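Local coordinates for protein fatty Acyl-Adenylate Ligase (Escherichia coli, PDB 3PBK) that belongs to the AMP-binding enzyme family of the ANL clan and holds 5'-O-[(S)-(dodecanoyloxy)(hydroxy)phosphoryl]adenosine in a pocket, at residues V274-Y280 with A303-P309; N329-P334 with S348-V354. The contacts are given in a common frame with arbitrary orientation. Numbering follows the deposited sequence.

Contact 1. Residues V274-Y280 with A303-P309; sequences VAPPFGY and AGIGAEP. With 1ZZ (5'-O-[(S)-(dodecanoyloxy)(hydroxy)phosphoryl]adenosine), chain C.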
loop_
_atom_site.group_PDB
_atom_site.type_symbol
_atom_site.label_atom_id
_atom_site.label_comp_id
_atom_site.label_asym_id
_atom_site.label_seq_id
_atom_site.Cartn_x
_atom_site.Cartn_y
_atom_site.Cartn_z
ATOM N N VAL A 274 6.574 7.535 5.288
ATOM C CA VAL A 274 5.275 6.951 5.556
ATOM C C VAL A 274 5.405 5.446 5.486
ATOM O O VAL A 274 6.126 4.925 4.640
ATOM C CB VAL A 274 4.198 7.437 4.550
ATOM C CG1 VAL A 274 2.832 6.869 4.912
ATOM C CG2 VAL A 274 4.141 8.957 4.504
ATOM N N ALA A 275 4.715 4.757 6.387
ATOM C CA ALA A 275 4.743 3.306 6.455
ATOM C C ALA A 275 3.372 2.816 6.894
ATOM O O ALA A 275 2.562 3.601 7.379
ATOM C CB ALA A 275 5.800 2.866 7.444
ATOM N N PRO A 276 3.106 1.513 6.735
ATOM C CA PRO A 276 1.897 0.888 7.279
ATOM C C PRO A 276 1.991 0.743 8.798
ATOM O O PRO A 276 3.088 0.795 9.350
ATOM C CB PRO A 276 1.910 -0.507 6.648
ATOM C CG PRO A 276 3.026 -0.511 5.654
ATOM C CD PRO A 276 3.980 0.532 6.078
ATOM N N PRO A 277 0.855 0.535 9.470
ATOM C CA PRO A 277 0.816 0.352 10.917
ATOM C C PRO A 277 1.920 -0.555 11.439
ATOM O O PRO A 277 2.561 -0.212 12.433
ATOM C CB PRO A 277 -0.531 -0.315 11.128
ATOM C CG PRO A 277 -1.363 0.248 10.088
ATOM C CD PRO A 277 -0.485 0.430 8.882
ATOM N N PHE A 278 2.142 -1.694 10.792
ATOM C CA PHE A 278 3.131 -2.653 11.284
ATOM C C PHE A 278 4.567 -2.157 11.160
ATOM O O PHE A 278 5.428 -2.576 11.925
ATOM C CB PHE A 278 2.989 -4.021 10.596
ATOM C CG PHE A 278 3.495 -4.046 9.181
ATOM C CD1 PHE A 278 4.848 -4.218 8.921
ATOM C CD2 PHE A 278 2.615 -3.899 8.112
ATOM C CE1 PHE A 278 5.325 -4.236 7.618
ATOM C CE2 PHE A 278 3.077 -3.919 6.802
ATOM C CZ PHE A 278 4.438 -4.085 6.552
ATOM N N GLY A 279 4.839 -1.286 10.197
ATOM C CA GLY A 279 6.178 -0.747 10.071
ATOM C C GLY A 279 6.595 -0.051 11.350
ATOM O O GLY A 279 7.751 -0.100 11.760
ATOM N N TYR A 280 5.632 0.604 11.984
ATOM C CA TYR A 280 5.880 1.335 13.221
ATOM C C TYR A 280 5.975 0.375 14.390
ATOM O O TYR A 280 6.845 0.504 15.248
ATOM C CB TYR A 280 4.778 2.376 13.476
ATOM C CG TYR A 280 4.891 3.619 12.609
ATOM C CD1 TYR A 280 5.742 4.665 12.954
ATOM C CD2 TYR A 280 4.146 3.748 11.435
ATOM C CE1 TYR A 280 5.847 5.809 12.154
ATOM C CE2 TYR A 280 4.249 4.892 10.624
ATOM C CZ TYR A 280 5.099 5.912 10.994
ATOM O OH TYR A 280 5.198 7.033 10.204
ATOM N N ALA A 303 5.488 11.874 9.978
ATOM C CA ALA A 303 5.451 10.412 10.021
ATOM C C ALA A 303 4.038 9.911 9.699
ATOM O O ALA A 303 3.132 9.989 10.528
ATOM C CB ALA A 303 5.909 9.906 11.382
ATOM N N GLY A 304 3.859 9.406 8.483
ATOM C CA GLY A 304 2.548 9.009 8.009
ATOM C C GLY A 304 2.213 7.552 8.254
ATOM O O GLY A 304 3.097 6.693 8.277
ATOM N N ILE A 305 0.927 7.274 8.447
ATOM C CA ILE A 305 0.459 5.910 8.622
ATOM C C ILE A 305 -0.792 5.707 7.802
ATOM O O ILE A 305 -1.694 6.536 7.833
ATOM C CB ILE A 305 0.091 5.603 10.075
ATOM C CG1 ILE A 305 1.118 6.194 11.038
ATOM C CG2 ILE A 305 -0.057 4.114 10.275
ATOM C CD1 ILE A 305 0.684 7.515 11.662
ATOM N N GLY A 306 -0.849 4.597 7.079
ATOM C CA GLY A 306 -2.026 4.243 6.313
ATOM C C GLY A 306 -1.809 2.867 5.727
ATOM O O GLY A 306 -0.827 2.216 6.076
ATOM N N ALA A 307 -2.717 2.437 4.848
ATOM C CA ALA A 307 -2.642 1.149 4.151
ATOM C C ALA A 307 -3.537 0.075 4.780
ATOM O O ALA A 307 -4.041 -0.818 4.089
ATOM C CB ALA A 307 -1.199 0.659 4.032
ATOM N N GLU A 308 -3.732 0.165 6.090
ATOM C CA GLU A 308 -4.543 -0.794 6.819
ATOM C C GLU A 308 -5.108 -0.027 7.985
ATOM O O GLU A 308 -4.609 1.054 8.288
ATOM C CB GLU A 308 -3.676 -1.958 7.306
ATOM C CG GLU A 308 -3.147 -2.813 6.161
ATOM C CD GLU A 308 -2.009 -3.725 6.569
ATOM O OE1 GLU A 308 -2.216 -4.517 7.520
ATOM O OE2 GLU A 308 -0.920 -3.657 5.931
ATOM N N PRO A 309 -6.155 -0.562 8.639
ATOM C CA PRO A 309 -6.743 0.149 9.789
ATOM C C PRO A 309 -5.680 0.496 10.832
ATOM O O PRO A 309 -4.929 -0.379 11.267
ATOM C CB PRO A 309 -7.742 -0.860 10.352
ATOM C CG PRO A 309 -8.084 -1.734 9.183
ATOM C CD PRO A 309 -6.844 -1.831 8.356
HETATM P P 1ZZ C . -3.655 -0.041 -1.853
HETATM C C1 1ZZ C . 5.319 11.641 0.079
HETATM N N1 1ZZ C . -6.647 1.051 3.550
HETATM O O1 1ZZ C . -2.256 1.536 0.735
HETATM C C2 1ZZ C . 3.884 11.223 -0.102
HETATM N N2 1ZZ C . -5.588 2.898 4.164
HETATM O O2 1ZZ C . -2.876 1.372 -1.509
HETATM C C3 1ZZ C . 3.451 9.883 0.486
HETATM N N3 1ZZ C . -7.998 0.837 5.708
HETATM O O3 1ZZ C . -4.625 -0.057 -3.114
HETATM C C4 1ZZ C . 1.935 9.617 0.430
HETATM N N4 1ZZ C . -7.580 2.504 7.264
HETATM O O4 1ZZ C . -2.757 -1.060 -2.060
HETATM C C5 1ZZ C . 1.255 8.570 1.319
HETATM N N5 1ZZ C . -5.982 4.269 6.744
HETATM O O5 1ZZ C . -4.578 -0.395 -0.599
HETATM C C6 1ZZ C . -0.014 8.042 0.700
HETATM O O6 1ZZ C . -6.166 -0.129 1.676
HETATM C C7 1ZZ C . -1.196 7.664 1.554
HETATM O O7 1ZZ C . -9.544 -0.859 2.409
HETATM C C8 1ZZ C . -2.098 6.566 1.035
HETATM O O8 1ZZ C . -9.230 0.629 -0.011
HETATM C C9 1ZZ C . -2.381 5.335 1.908
HETATM C C10 1ZZ C . -2.278 3.945 1.332
HETATM C C11 1ZZ C . -2.628 3.517 -0.026
HETATM C C12 1ZZ C . -2.731 2.077 -0.209
HETATM C C13 1ZZ C . -5.942 -0.103 -0.758
HETATM C C14 1ZZ C . -6.866 -0.365 0.439
HETATM C C15 1ZZ C . -8.116 0.461 0.793
HETATM C C16 1ZZ C . -8.414 -0.073 2.130
HETATM C C17 1ZZ C . -7.066 -0.130 2.762
HETATM C C18 1ZZ C . -5.754 1.962 3.167
HETATM C C19 1ZZ C . -6.447 2.528 5.200
HETATM C C20 1ZZ C . -7.079 1.431 4.863
HETATM C C21 1ZZ C . -8.212 1.416 6.917
HETATM C C22 1ZZ C . -6.659 3.088 6.381
#
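Three side chains, P277, Y280 and I305, account for much of the 466 Å² buried where V274-Y280 meets A303-P309. P277, at the turn from strand to helix, sets its ring against the end of the neighbouring strand: its CD lies 4.0 Å from I305 CG2 and 3.3 Å from G306 O, while its CG approaches E308 CB at 4.2 Å. One helical turn later, Y280 points back toward the strand. Its OH donates a hydrogen bond to G304 O (2.9 Å), and its CE2 packs 3.4 Å from I305 CG1. The same carbonyl, G304 O, accepts A275 N at 3.2 Å in a nearly linear parallel-strand bond, so one oxygen ties both the strand and the following helix to A303-I305. G304 itself leaves room for V274; a CB there would collide with V274 CG2. Beyond the strand, the chain G306-P309 turns to the ligand, where A307 N comes within 3.0 Å of N2 of 1ZZ and P309 N within 3.3 Å of its C21. The two segments belong to a beta-alpha-beta crossover, with strands 272-275 and 302-305 side by side in the mixed sheet. V274 and P276 face helix 229-241, whereas I305 and Y280 lie against helix 312-322, and strand 332-337 runs along the other edge of strand 302-305.

Contact 2. Residues N329-P334 with S348-V354; sequences NKTFMP and SDEASGV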
loop_
_atom_site.group_PDB
_atom_site.type_symbol
_atom_site.label_atom_id
_atom_site.label_comp_id
_atom_site.label_asym_id
_atom_site.label_seq_id
_atom_site.Cartn_x
_atom_site.Cartn_y
_atom_site.Cartn_z
ATOM N N ASN A 329 5.329 13.180 18.735
ATOM C CA ASN A 329 4.149 12.449 18.315
ATOM C C ASN A 329 3.175 13.289 17.499
ATOM O O ASN A 329 2.258 12.750 16.889
ATOM C CB ASN A 329 3.438 11.822 19.512
ATOM C CG ASN A 329 2.633 12.829 20.318
ATOM O OD1 ASN A 329 1.718 13.481 19.802
ATOM N ND2 ASN A 329 2.954 12.937 21.602
ATOM N N LYS A 330 3.366 14.607 17.491
ATOM C CA LYS A 330 2.491 15.484 16.722
ATOM C C LYS A 330 2.800 15.360 15.247
ATOM O O LYS A 330 2.048 15.865 14.402
ATOM C CB LYS A 330 2.658 16.947 17.135
ATOM C CG LYS A 330 1.930 17.341 18.405
ATOM C CD LYS A 330 0.435 17.096 18.296
ATOM C CE LYS A 330 -0.210 17.078 19.684
ATOM N NZ LYS A 330 -1.684 16.816 19.654
ATOM N N THR A 331 3.919 14.702 14.945
ATOM C CA THR A 331 4.372 14.524 13.564
ATOM C C THR A 331 3.622 13.388 12.889
ATOM O O THR A 331 3.750 13.193 11.686
ATOM C CB THR A 331 5.897 14.245 13.469
ATOM O OG1 THR A 331 6.202 12.995 14.095
ATOM C CG2 THR A 331 6.699 15.347 14.144
ATOM N N PHE A 332 2.851 12.645 13.681
ATOM C CA PHE A 332 2.005 11.565 13.172
ATOM C C PHE A 332 0.925 12.074 12.239
ATOM O O PHE A 332 0.179 13.003 12.564
ATOM C CB PHE A 332 1.335 10.796 14.311
ATOM C CG PHE A 332 2.129 9.621 14.797
ATOM C CD1 PHE A 332 2.782 8.791 13.897
ATOM C CD2 PHE A 332 2.217 9.338 16.153
ATOM C CE1 PHE A 332 3.518 7.701 14.341
ATOM C CE2 PHE A 332 2.947 8.256 16.606
ATOM C CZ PHE A 332 3.599 7.432 15.699
HETATM N N MSE A 333 0.833 11.450 11.074
HETATM C CA MSE A 333 -0.225 11.789 10.151
HETATM C C MSE A 333 -0.900 10.554 9.591
HETATM O O MSE A 333 -0.447 9.977 8.607
HETATM C CB MSE A 333 0.285 12.685 9.028
HETATM C CG MSE A 333 -0.821 13.567 8.458
HETATM SE SE MSE A 333 -0.284 14.662 6.929
HETATM C CE MSE A 333 0.123 13.208 5.707
ATOM N N PRO A 334 -1.986 10.135 10.232
ATOM C CA PRO A 334 -2.792 9.062 9.668
ATOM C C PRO A 334 -3.393 9.514 8.350
ATOM O O PRO A 334 -3.871 10.640 8.252
ATOM C CB PRO A 334 -3.886 8.870 10.715
ATOM C CG PRO A 334 -3.283 9.354 11.978
ATOM C CD PRO A 334 -2.440 10.518 11.573
ATOM N N SER A 348 -4.805 13.267 7.659
ATOM C CA SER A 348 -5.130 13.972 8.890
ATOM C C SER A 348 -4.514 15.372 8.822
ATOM O O SER A 348 -3.632 15.638 7.996
ATOM C CB SER A 348 -4.619 13.204 10.108
ATOM O OG SER A 348 -5.199 13.693 11.308
ATOM N N ASP A 349 -4.987 16.271 9.679
ATOM C CA ASP A 349 -4.533 17.651 9.630
ATOM C C ASP A 349 -3.023 17.759 9.852
ATOM O O ASP A 349 -2.376 16.821 10.345
ATOM C CB ASP A 349 -5.293 18.504 10.638
ATOM C CG ASP A 349 -6.754 18.729 10.240
ATOM O OD1 ASP A 349 -7.044 18.846 9.026
ATOM O OD2 ASP A 349 -7.615 18.801 11.153
ATOM N N GLU A 350 -2.464 18.902 9.458
ATOM C CA GLU A 350 -1.045 19.180 9.619
ATOM C C GLU A 350 -0.783 19.286 11.109
ATOM O O GLU A 350 -1.628 19.782 11.856
ATOM C CB GLU A 350 -0.707 20.492 8.915
ATOM C CG GLU A 350 0.684 20.567 8.307
ATOM C CD GLU A 350 0.915 21.854 7.487
ATOM O OE1 GLU A 350 0.033 22.759 7.497
ATOM O OE2 GLU A 350 1.991 21.950 6.832
ATOM N N ALA A 351 0.369 18.790 11.548
ATOM C CA ALA A 351 0.745 18.811 12.974
ATOM C C ALA A 351 -0.358 18.357 13.952
ATOM O O ALA A 351 -0.550 18.959 15.012
ATOM C CB ALA A 351 1.265 20.197 13.365
ATOM N N SER A 352 -1.056 17.284 13.603
ATOM C CA SER A 352 -2.252 16.879 14.336
ATOM C C SER A 352 -1.971 15.833 15.412
ATOM O O SER A 352 -2.694 15.730 16.406
ATOM C CB SER A 352 -3.318 16.345 13.358
ATOM O OG SER A 352 -2.840 15.240 12.589
ATOM N N GLY A 353 -0.918 15.055 15.210
ATOM C CA GLY A 353 -0.783 13.812 15.937
ATOM C C GLY A 353 -1.950 12.932 15.526
ATOM O O GLY A 353 -2.764 13.332 14.698
ATOM N N VAL A 354 -2.034 11.734 16.090
ATOM C CA VAL A 354 -3.166 10.860 15.833
ATOM C C VAL A 354 -4.395 11.423 16.532
ATOM O O VAL A 354 -4.356 11.724 17.712
ATOM C CB VAL A 354 -2.898 9.435 16.353
ATOM C CG1 VAL A 354 -4.123 8.546 16.164
ATOM C CG2 VAL A 354 -1.680 8.843 15.665
#
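The pyrrolidine ring of P334 overlaps both ends of the S348-V354 loop, with its CD 3.8 Å from S348 CB and its CG 4.1 Å from V354 CG2. That same V354 methyl also meets F332 CB at 3.8 Å, so the valine covers two alternate residues of strand 332-337. Between them M333, present as selenomethionine, runs past the start of the loop, its CG 3.5 Å from S348 O. Backbone hydrogen bonds hold the loop at two places. S348 N donates to P334 O at 2.9 Å, where the antiparallel strand 344-347 has just ended, and G353 N donates to K330 O at 3.2 Å, where the 3-10 segment N329-T331 leads into the strand. In between, D349 and E350 direct their CA-to-CB bonds away, and A351, in the left-handed region, returns the chain to K330: A351 CA lies 3.5 Å from K330 O, K330 CD 3.9 Å from G353 N. G353 has positive phi and comes so close, with its CA 3.4 Å from N329 O, that a CB would be tight against K330 CD. Inside the loop, S348 OG donates to S352 OG at 3.1 Å, bracing its two limbs against each other. E350 OE2 forms a salt bridge with R215, and V384 of strand 380-384 touches both P334 and V354. With both cross-segment hydrogen bonds running from loop amides to carbonyls, and apolar packing centred on F332, P334 and V354, the loop is fixed chiefly through its backbone and a small hydrophobic patch, without a charge pair between the two segments.

Contacts 1 and 2 are consecutive along the chain and adjacent in the mixed sheet, their centres 12 Å apart. Strand 302-305 of contact 1 pairs with strand 332-337 of contact 2: A303 N to T331 O and A303 O to M333 N, each 2.8 Å, are probable hydrogen bonds. On one face I305 CD1 packs 3.3 Å from F332 CD1, and the rings of F332 and Y280 meet edge-to-face, making a shared hydrophobic layer. The ligand 1ZZ draws on both neighbourhoods unequally. Contact 1 supplies G306-P309 to its pocket directly, whereas the P334 side chain of contact 2 stays about 6 Å away, next to C335, whose carbonyl is hydrogen-bonded to 1ZZ.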